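Local coordinates for protein metallo-beta-lactamase FIM-1 (Pseudomonas aeruginosa, PDB 6V3Q) that probably hydrolyses beta-lactam antibiotics to substituted beta-amino acids with the help of bound zinc, and so contributes to antibiotic resistance, at residues 56-59 / 60-63; 63-66 / 67-71; 88-91 / 92-96; 182-185 / 186-190. All coordinates share one frame; numbering follows the deposited sequence.

Interaction 1: 56-59 / 60-63; sequences DPQT and AQII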
loop_
_atom_site.group_PDB
_atom_site.type_symbol
_atom_site.label_atom_id
_atom_site.label_comp_id
_atom_site.label_asym_id
_atom_site.label_seq_id
_atom_site.Cartn_x
_atom_site.Cartn_y
_atom_site.Cartn_z
ATOM N N ASP A 56 -10.164 16.001 0.264
ATOM C CA ASP A 56 -10.540 17.194 -0.493
ATOM C C ASP A 56 -9.491 17.610 -1.517
ATOM O O ASP A 56 -9.854 17.799 -2.690
ATOM C CB ASP A 56 -10.854 18.342 0.474
ATOM C CG ASP A 56 -12.169 18.151 1.205
ATOM O OD1 ASP A 56 -13.105 17.568 0.618
ATOM O OD2 ASP A 56 -12.273 18.598 2.368
ATOM N N PRO A 57 -8.206 17.774 -1.172
ATOM C CA PRO A 57 -7.252 18.274 -2.179
ATOM C C PRO A 57 -7.066 17.345 -3.365
ATOM O O PRO A 57 -6.819 17.827 -4.478
ATOM C CB PRO A 57 -5.951 18.435 -1.379
ATOM C CG PRO A 57 -6.092 17.499 -0.239
ATOM C CD PRO A 57 -7.543 17.547 0.126
ATOM N N GLN A 58 -7.168 16.028 -3.166
ATOM C CA GLN A 58 -7.095 15.108 -4.298
ATOM C C GLN A 58 -8.357 15.184 -5.148
ATOM O O GLN A 58 -8.287 15.097 -6.380
ATOM C CB GLN A 58 -6.858 13.680 -3.806
ATOM C CG GLN A 58 -5.392 13.277 -3.688
ATOM C CD GLN A 58 -5.215 11.831 -3.249
ATOM O OE1 GLN A 58 -6.014 11.303 -2.476
ATOM N NE2 GLN A 58 -4.161 11.186 -3.741
ATOM N N THR A 59 -9.522 15.343 -4.510
ATOM C CA THR A 59 -10.744 15.599 -5.265
ATOM C C THR A 59 -10.675 16.945 -5.975
ATOM O O THR A 59 -11.216 17.094 -7.079
ATOM C CB THR A 59 -11.964 15.538 -4.340
ATOM O OG1 THR A 59 -12.023 14.253 -3.705
ATOM C CG2 THR A 59 -13.251 15.757 -5.123
ATOM N N ALA A 60 -10.002 17.928 -5.370
ATOM C CA ALA A 60 -9.823 19.217 -6.030
ATOM C C ALA A 60 -9.013 19.078 -7.311
ATOM O O ALA A 60 -9.232 19.827 -8.269
ATOM C CB ALA A 60 -9.153 20.208 -5.079
ATOM N N GLN A 61 -8.075 18.127 -7.347
ATOM C CA GLN A 61 -7.346 17.850 -8.580
ATOM C C GLN A 61 -8.292 17.389 -9.681
ATOM O O GLN A 61 -8.164 17.806 -10.836
ATOM C CB GLN A 61 -6.270 16.793 -8.332
ATOM C CG GLN A 61 -5.096 17.268 -7.496
ATOM C CD GLN A 61 -4.140 16.144 -7.161
ATOM O OE1 GLN A 61 -3.701 15.401 -8.040
ATOM N NE2 GLN A 61 -3.817 16.006 -5.882
ATOM N N ILE A 62 -9.248 16.522 -9.337
ATOM C CA ILE A 62 -10.185 16.005 -10.330
ATOM C C ILE A 62 -11.034 17.134 -10.896
ATOM O O ILE A 62 -11.261 17.214 -12.110
ATOM C CB ILE A 62 -11.056 14.896 -9.710
ATOM C CG1 ILE A 62 -10.181 13.757 -9.181
ATOM C CG2 ILE A 62 -12.063 14.376 -10.726
ATOM C CD1 ILE A 62 -10.949 12.706 -8.417
ATOM N N ILE A 63 -11.514 18.025 -10.025
ATOM C CA ILE A 63 -12.289 19.180 -10.472
ATOM C C ILE A 63 -11.464 20.031 -11.429
ATOM O O ILE A 63 -11.931 20.423 -12.505
ATOM C CB ILE A 63 -12.764 20.004 -9.262
ATOM C CG1 ILE A 63 -13.779 19.218 -8.432
ATOM C CG2 ILE A 63 -13.330 21.345 -9.712
ATOM C CD1 ILE A 63 -14.094 19.863 -7.104
HETATM O O HOH W 1 -2.189 13.849 -4.758
#
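Gln61 folds back along the first turn of helix 56-68 and runs past Pro57 and Gln58. With CG set beside its own backbone N and anti to the carbonyl carbon (chi1 -71°), the chain heads toward the start of the helix. CB rests on Gln58 O at 3.3 Å, CG passes Pro57 O at 3.5 Å, and the extended chain then carries NE2 over the backbone of Gln58, 3.7 Å from its CA. There the two glutamine side chains meet: Gln61 NE2 lies 3.8 Å from Gln58 CG, and their amide planes are turned 59° apart. Gln61 NE2 donates to a water at 2.9 Å, which also takes a weak bond from Gln58 NE2. Each amide also has a protein partner: Gln61 OE1 accepts from Val10 N, and Gln58 NE2 donates to Met25 O.

Beneath them the backbone of this helix, the crossover between strands 46-50 and 74-78, is held by i to i+4 bonds of uneven strength, Ile62 N to Gln58 O being weak. Ala60 N reaches Asp56 O at 2.7 Å, and Ile63 N meets Thr59 O at 3.1 Å. The chemistry is divided: carbonyl oxygens are gripped by helix amides and brushed by aliphatic CH groups, while the two carboxamides, loosely bridged by a shared water, tie the helix start to the loop at Val10 and to strand 19-27.

Interaction 2: 63-66 / 67-71; sequences IEWS and KDTLK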
loop_
_atom_site.group_PDB
_atom_site.type_symbol
_atom_site.label_atom_id
_atom_site.label_comp_id
_atom_site.label_asym_id
_atom_site.label_seq_id
_atom_site.Cartn_x
_atom_site.Cartn_y
_atom_site.Cartn_z
ATOM N N ILE A 63 -11.514 18.025 -10.025
ATOM C CA ILE A 63 -12.289 19.180 -10.472
ATOM C C ILE A 63 -11.464 20.031 -11.429
ATOM O O ILE A 63 -11.931 20.423 -12.505
ATOM C CB ILE A 63 -12.764 20.004 -9.262
ATOM C CG1 ILE A 63 -13.779 19.218 -8.432
ATOM C CG2 ILE A 63 -13.330 21.345 -9.712
ATOM C CD1 ILE A 63 -14.094 19.863 -7.104
ATOM N N GLU A 64 -10.219 20.324 -11.049
ATOM C CA GLU A 64 -9.375 21.184 -11.870
ATOM C C GLU A 64 -9.028 20.517 -13.195
ATOM O O GLU A 64 -8.992 21.177 -14.239
ATOM C CB GLU A 64 -8.107 21.554 -11.098
ATOM C CG GLU A 64 -7.719 23.024 -11.183
ATOM C CD GLU A 64 -8.742 23.954 -10.543
ATOM O OE1 GLU A 64 -8.630 25.180 -10.742
ATOM O OE2 GLU A 64 -9.654 23.472 -9.838
ATOM N N TRP A 65 -8.775 19.205 -13.172
ATOM C CA TRP A 65 -8.477 18.486 -14.407
ATOM C C TRP A 65 -9.671 18.495 -15.353
ATOM O O TRP A 65 -9.506 18.600 -16.574
ATOM C CB TRP A 65 -8.060 17.052 -14.083
ATOM C CG TRP A 65 -7.930 16.169 -15.286
ATOM C CD1 TRP A 65 -6.811 15.967 -16.040
ATOM C CD2 TRP A 65 -8.959 15.360 -15.870
ATOM N NE1 TRP A 65 -7.078 15.084 -17.057
ATOM C CE2 TRP A 65 -8.391 14.700 -16.977
ATOM C CE3 TRP A 65 -10.305 15.133 -15.567
ATOM C CZ2 TRP A 65 -9.121 13.826 -17.780
ATOM C CZ3 TRP A 65 -11.029 14.265 -16.366
ATOM C CH2 TRP A 65 -10.435 13.623 -17.459
ATOM N N SER A 66 -10.887 18.383 -14.807
ATOM C CA SER A 66 -12.079 18.384 -15.650
ATOM C C SER A 66 -12.295 19.737 -16.315
ATOM O O SER A 66 -12.903 19.808 -17.389
ATOM C CB SER A 66 -13.310 18.004 -14.829
ATOM O OG SER A 66 -13.747 19.099 -14.042
ATOM N N LYS A 67 -11.815 20.814 -15.696
ATOM C CA LYS A 67 -11.962 22.150 -16.259
ATOM C C LYS A 67 -10.809 22.524 -17.183
ATOM O O LYS A 67 -11.039 23.095 -18.254
ATOM C CB LYS A 67 -12.079 23.192 -15.140
ATOM C CG LYS A 67 -13.362 23.126 -14.325
ATOM C CD LYS A 67 -13.682 24.479 -13.695
ATOM C CE LYS A 67 -12.610 24.935 -12.718
ATOM N NZ LYS A 67 -12.900 24.516 -11.323
ATOM N N ASP A 68 -9.573 22.213 -16.793
ATOM C CA ASP A 68 -8.400 22.677 -17.528
ATOM C C ASP A 68 -8.009 21.750 -18.673
ATOM O O ASP A 68 -7.648 22.228 -19.754
ATOM C CB ASP A 68 -7.214 22.843 -16.574
ATOM C CG ASP A 68 -7.454 23.915 -15.528
ATOM O OD1 ASP A 68 -8.285 24.813 -15.778
ATOM O OD2 ASP A 68 -6.815 23.859 -14.456
ATOM N N THR A 69 -8.074 20.437 -18.462
ATOM C CA THR A 69 -7.667 19.460 -19.469
ATOM C C THR A 69 -8.848 18.906 -20.258
ATOM O O THR A 69 -8.823 18.908 -21.493
ATOM C CB THR A 69 -6.901 18.307 -18.806
ATOM O OG1 THR A 69 -5.794 18.834 -18.063
ATOM C CG2 THR A 69 -6.383 17.332 -19.856
ATOM N N LEU A 70 -9.883 18.426 -19.566
ATOM C CA LEU A 70 -11.047 17.881 -20.256
ATOM C C LEU A 70 -11.871 18.977 -20.922
ATOM O O LEU A 70 -12.586 18.708 -21.896
ATOM C CB LEU A 70 -11.907 17.088 -19.270
ATOM C CG LEU A 70 -12.997 16.186 -19.851
ATOM C CD1 LEU A 70 -12.379 15.178 -20.806
ATOM C CD2 LEU A 70 -13.772 15.479 -18.746
ATOM N N LYS A 71 -11.785 20.210 -20.413
ATOM C CA LYS A 71 -12.611 21.326 -20.874
ATOM C C LYS A 71 -14.097 20.986 -20.798
ATOM O O LYS A 71 -14.905 21.489 -21.583
ATOM C CB LYS A 71 -12.223 21.764 -22.289
ATOM C CG LYS A 71 -10.770 22.185 -22.417
ATOM C CD LYS A 71 -10.484 23.420 -21.576
ATOM C CE LYS A 71 -11.092 24.668 -22.201
ATOM N NZ LYS A 71 -10.840 25.893 -21.394
#
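Thr69 and Leu70 settle over one face of the Trp65 indole near the C-terminal end of helix 56-68. Thr69 CB stands over the five-membered ring, 3.9 Å from its centroid, and Leu70 CB over the six-membered ring, both as CH-pi contacts; Leu70 CD2 lies 3.8 Å from Trp65 CZ3. The ring gets there because its CG is anti to the backbone N (chi1 171°). Phe12 stacks on the same indole and Trp20 meets it edge-to-face. The backbone is equally tight: Trp65 O takes both Thr69 N and Leu70 N, so the last turn widens to an i+5 reach of pi type before Lys71 leaves with positive phi.

In the beta-alpha-beta unit of the metallo-beta-lactamase fold, this turn leads into strand 74-78. Ser66 OG serves the join. Held between its own backbone N and carbonyl carbon (chi1 77°), it donates to Ile63 O at 2.7 Å from the same face of that carbonyl as Lys67 N, and is also bonded to Ile74 N.

The side carrying Glu64, Lys67 and Asp68 is looser. Glu64 OE2 and Lys67 NZ form a long salt bridge of 3.7 Å, with NZ also resting on Ile63 CG2. Glu64 OE1 and Asp68 OD2, 4.3 Å apart, bring like charges together, their carboxylate planes 82° apart, where Lys67 probably relieves part of the repulsion on the Glu64 side.

Interaction 3: 88-91 / 92-96; sequences GGVA and ALRQQ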
loop_
_atom_site.group_PDB
_atom_site.type_symbol
_atom_site.label_atom_id
_atom_site.label_comp_id
_atom_site.label_asym_id
_atom_site.label_seq_id
_atom_site.Cartn_x
_atom_site.Cartn_y
_atom_site.Cartn_z
ATOM N N GLY A 88 -14.877 10.933 0.450
ATOM C CA GLY A 88 -13.888 11.674 1.215
ATOM C C GLY A 88 -13.788 13.137 0.837
ATOM O O GLY A 88 -13.406 13.968 1.666
ATOM N N GLY A 89 -14.126 13.475 -0.406
ATOM C CA GLY A 89 -13.998 14.842 -0.871
ATOM C C GLY A 89 -15.312 15.471 -1.283
ATOM O O GLY A 89 -15.351 16.300 -2.198
ATOM N N VAL A 90 -16.397 15.084 -0.608
ATOM C CA VAL A 90 -17.717 15.616 -0.941
ATOM C C VAL A 90 -17.775 17.115 -0.678
ATOM O O VAL A 90 -18.361 17.876 -1.459
ATOM C CB VAL A 90 -18.808 14.860 -0.157
ATOM C CG1 VAL A 90 -20.135 15.598 -0.229
ATOM C CG2 VAL A 90 -18.962 13.457 -0.699
ATOM N N ALA A 91 -17.156 17.564 0.418
ATOM C CA ALA A 91 -17.198 18.980 0.770
ATOM C C ALA A 91 -16.578 19.846 -0.320
ATOM O O ALA A 91 -17.077 20.938 -0.615
ATOM C CB ALA A 91 -16.491 19.209 2.105
ATOM N N ALA A 92 -15.487 19.376 -0.933
ATOM C CA ALA A 92 -14.858 20.141 -2.005
ATOM C C ALA A 92 -15.781 20.279 -3.210
ATOM O O ALA A 92 -15.736 21.295 -3.913
ATOM C CB ALA A 92 -13.539 19.486 -2.414
ATOM N N LEU A 93 -16.627 19.279 -3.456
ATOM C CA LEU A 93 -17.580 19.367 -4.557
ATOM C C LEU A 93 -18.698 20.353 -4.237
ATOM O O LEU A 93 -19.027 21.222 -5.053
ATOM C CB LEU A 93 -18.148 17.981 -4.865
ATOM C CG LEU A 93 -17.133 16.905 -5.256
ATOM C CD1 LEU A 93 -17.782 15.531 -5.264
ATOM C CD2 LEU A 93 -16.527 17.208 -6.611
ATOM N N ARG A 94 -19.287 20.242 -3.043
ATOM C CA ARG A 94 -20.386 21.127 -2.673
ATOM C C ARG A 94 -19.924 22.573 -2.530
ATOM O O ARG A 94 -20.724 23.499 -2.715
ATOM C CB ARG A 94 -21.037 20.635 -1.381
ATOM C CG ARG A 94 -21.560 19.208 -1.474
ATOM C CD ARG A 94 -22.302 18.792 -0.213
ATOM N NE ARG A 94 -23.547 19.532 -0.034
ATOM C CZ ARG A 94 -24.428 19.293 0.932
ATOM N NH1 ARG A 94 -24.202 18.328 1.813
ATOM N NH2 ARG A 94 -25.536 20.017 1.015
ATOM N N GLN A 95 -18.648 22.787 -2.202
ATOM C CA GLN A 95 -18.097 24.138 -2.214
ATOM C C GLN A 95 -18.093 24.716 -3.623
ATOM O O GLN A 95 -18.382 25.903 -3.818
ATOM C CB GLN A 95 -16.681 24.130 -1.635
ATOM C CG GLN A 95 -15.768 25.218 -2.189
ATOM C CD GLN A 95 -14.358 25.134 -1.643
ATOM O OE1 GLN A 95 -13.890 24.063 -1.253
ATOM N NE2 GLN A 95 -13.672 26.269 -1.607
ATOM N N GLN A 96 -17.779 23.889 -4.617
ATOM C CA GLN A 96 -17.720 24.304 -6.012
ATOM C C GLN A 96 -19.090 24.339 -6.683
ATOM O O GLN A 96 -19.161 24.592 -7.890
ATOM C CB GLN A 96 -16.786 23.375 -6.793
ATOM C CG GLN A 96 -15.313 23.554 -6.462
ATOM C CD GLN A 96 -14.717 24.786 -7.113
ATOM O OE1 GLN A 96 -14.486 24.812 -8.322
ATOM N NE2 GLN A 96 -14.462 25.814 -6.313
#
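No ring enters the contact between Val90 and Arg94, and the flat group nearest to it, the guanidinium of Arg94, is carried off beyond Val90 instead of being covered by it. Its NH1 bonds to Pro117 O, outside this short helix, while the aliphatic stem does the touching. Val90 CG1 lies alongside that stem, 3.9 Å from Arg94 CD, the two side chains pointing the same way. Two torsions bring this about: Val90 holds CG1 anti to its backbone N (chi1 167°), and Arg94 sets CG beside its own N, anti to its carbonyl carbon (chi1 -58°), before bending at chi3. The other flat groups are peptide units. Val90 O accepts Arg94 N at 3.0 Å, and Ala91 O accepts Gln95 N at 2.9 Å.

Gly89 is the N-cap of helix 90-95, and its carbonyl oxygen receives weak bonds from Ala92 N and Leu93 N; Leu93 CG also rests on Gly89 O at 3.6 Å. The Gly89 N-H goes to Thr52 OG1, and Leu93 packs against Phe79 as well as Thr59 and Ile63 of helix 56-68. The helix follows the HxHxD zinc-binding sequence of the family closely, Val90 lying about 10 Å from the zinc ligand His83, side chain to side chain. Chemically, the buried side of this helix is aliphatic, its backbone is held weakly at the cap, firmly at Arg94 N and Gln95 N and weakly again at Gln96 N, and the one charged group among the touching residues is bonded to the carbonyl of Pro117 on a loop.

Interaction 4: 182-185 / 186-190; sequences LAHW and KTAVL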
loop_
_atom_site.group_PDB
_atom_site.type_symbol
_atom_site.label_atom_id
_atom_site.label_comp_id
_atom_site.label_asym_id
_atom_site.label_seq_id
_atom_site.Cartn_x
_atom_site.Cartn_y
_atom_site.Cartn_z
ATOM N N LEU A 182 -22.527 -10.363 4.838
ATOM C CA LEU A 182 -21.993 -11.578 4.229
ATOM C C LEU A 182 -23.097 -12.452 3.656
ATOM O O LEU A 182 -22.889 -13.128 2.640
ATOM C CB LEU A 182 -21.178 -12.364 5.256
ATOM C CG LEU A 182 -19.913 -11.695 5.796
ATOM C CD1 LEU A 182 -19.193 -12.627 6.759
ATOM C CD2 LEU A 182 -18.999 -11.283 4.656
ATOM N N ALA A 183 -24.273 -12.447 4.286
ATOM C CA ALA A 183 -25.369 -13.293 3.825
ATOM C C ALA A 183 -25.892 -12.843 2.465
ATOM O O ALA A 183 -26.272 -13.677 1.635
ATOM C CB ALA A 183 -26.494 -13.292 4.858
ATOM N N HIS A 184 -25.922 -11.534 2.218
ATOM C CA HIS A 184 -26.557 -10.989 1.024
ATOM C C HIS A 184 -25.566 -10.570 -0.058
ATOM O O HIS A 184 -25.995 -10.255 -1.173
ATOM C CB HIS A 184 -27.439 -9.788 1.403
ATOM C CG HIS A 184 -28.343 -9.322 0.304
ATOM N ND1 HIS A 184 -28.085 -8.194 -0.445
ATOM C CD2 HIS A 184 -29.501 -9.834 -0.175
ATOM C CE1 HIS A 184 -29.046 -8.031 -1.337
ATOM N NE2 HIS A 184 -29.917 -9.013 -1.195
ATOM N N TRP A 185 -24.262 -10.576 0.234
ATOM C CA TRP A 185 -23.288 -10.030 -0.709
ATOM C C TRP A 185 -23.361 -10.735 -2.060
ATOM O O TRP A 185 -23.330 -10.078 -3.107
ATOM C CB TRP A 185 -21.877 -10.119 -0.121
ATOM C CG TRP A 185 -20.848 -9.261 -0.822
ATOM C CD1 TRP A 185 -20.857 -8.867 -2.128
ATOM C CD2 TRP A 185 -19.666 -8.690 -0.243
ATOM N NE1 TRP A 185 -19.757 -8.095 -2.401
ATOM C CE2 TRP A 185 -19.010 -7.969 -1.261
ATOM C CE3 TRP A 185 -19.098 -8.722 1.034
ATOM C CZ2 TRP A 185 -17.816 -7.287 -1.042
ATOM C CZ3 TRP A 185 -17.911 -8.040 1.251
ATOM C CH2 TRP A 185 -17.284 -7.334 0.219
ATOM N N LYS A 186 -23.475 -12.067 -2.062
ATOM C CA LYS A 186 -23.542 -12.784 -3.333
ATOM C C LYS A 186 -24.796 -12.409 -4.113
ATOM O O LYS A 186 -24.743 -12.222 -5.335
ATOM C CB LYS A 186 -23.489 -14.294 -3.105
ATOM C CG LYS A 186 -23.329 -15.091 -4.398
ATOM C CD LYS A 186 -24.304 -16.258 -4.492
ATOM C CE LYS A 186 -23.898 -17.405 -3.583
ATOM N NZ LYS A 186 -24.728 -18.616 -3.831
ATOM N N THR A 187 -25.933 -12.283 -3.421
ATOM C CA THR A 187 -27.175 -11.901 -4.085
ATOM C C THR A 187 -27.042 -10.546 -4.768
ATOM O O THR A 187 -27.543 -10.351 -5.883
ATOM C CB THR A 187 -28.323 -11.889 -3.074
ATOM O OG1 THR A 187 -28.497 -13.206 -2.538
ATOM C CG2 THR A 187 -29.619 -11.438 -3.730
ATOM N N ALA A 188 -26.350 -9.602 -4.124
ATOM C CA ALA A 188 -26.184 -8.278 -4.712
ATOM C C ALA A 188 -25.289 -8.329 -5.944
ATOM O O ALA A 188 -25.571 -7.666 -6.948
ATOM C CB ALA A 188 -25.619 -7.308 -3.674
ATOM N N VAL A 189 -24.207 -9.108 -5.886
ATOM C CA VAL A 189 -23.314 -9.233 -7.035
ATOM C C VAL A 189 -24.062 -9.824 -8.224
ATOM O O VAL A 189 -23.984 -9.313 -9.347
ATOM C CB VAL A 189 -22.082 -10.077 -6.667
ATOM C CG1 VAL A 189 -21.210 -10.306 -7.895
ATOM C CG2 VAL A 189 -21.292 -9.400 -5.566
ATOM N N LEU A 190 -24.816 -10.900 -7.986
ATOM C CA LEU A 190 -25.569 -11.537 -9.063
ATOM C C LEU A 190 -26.673 -10.631 -9.594
ATOM O O LEU A 190 -27.039 -10.727 -10.772
ATOM C CB LEU A 190 -26.159 -12.863 -8.581
ATOM C CG LEU A 190 -25.147 -13.943 -8.196
ATOM C CD1 LEU A 190 -25.847 -15.257 -7.879
ATOM C CD2 LEU A 190 -24.109 -14.127 -9.302
HETATM O O HOH W 2 -23.159 -14.041 0.159
#
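Ala188 N and Val189 N bond back to His184 O and Trp185 O at 3.0 and 3.1 Å, making the first regular turn of helix 185-195. This is a helix of the metallo-beta-lactamase alpha-beta sandwich that packs against helix 213-226 and starts beside the zinc site.

His184 and Trp185 both send their rings out anti to the backbone N, yet use them differently. The imidazole of His184 is crossed at about a right angle by Thr187, whose CB sits over one face, 4.0 Å from the ring centroid and off toward the rim, a CH-pi contact. Thr187 turns its methyl group and not its hydroxyl to the ring: CG2 comes within 3.5 Å of His184 NE2. On the other nitrogen, ND1 is bonded to Pro143 O, which helps set how the imidazole is rotated.

The indole of Trp185 meets Val189 at its edge. Val189 holds CG1 anti to its backbone N (chi1 175°), which leaves CG2 on the side of the preceding turn, 3.5 Å from Trp185 CD1. Trp185 NE1 donates to Leu165 O, next in sequence to the metal-site residue Cys164, present here as cysteinesulfonic acid, and the side chain of Trp185 lies about 4 Å from that of the zinc ligand His145. The geometry is consistent with a second-shell role: Trp185 packs against one ligand and bonds the backbone beside another metal-site residue. Lys186, whose NZ pairs with Glu223 of helix 213-226, gives its backbone N-H to a water at 3.0 Å that also lies 2.7 Å from Leu182 O.

Interactions 1 and 2 are successive turns of helix 56-68, sharing Ile63, with centres 11 Å apart. Interaction 3 lies against both: Asp56 OD1 comes to 3.2 Å from Gly89 CA, Ile63 CD1 to 3.6 Å from Leu93 CD2, and further along Lys67 NZ to 3.4 Å from Gln96 OE1, so helix 90-95 packs along helix 56-68 from its N-cap Gly89 to Gln96 just past its end. Interaction 4 stands apart across the chain's centre, about 31 Å from interaction 3 between centres. The zinc lies between these two: the side chain of Trp185 is about 8 Å from the ion and that of Val90 about 13 Å, while interactions 1 and 2 are remote from it.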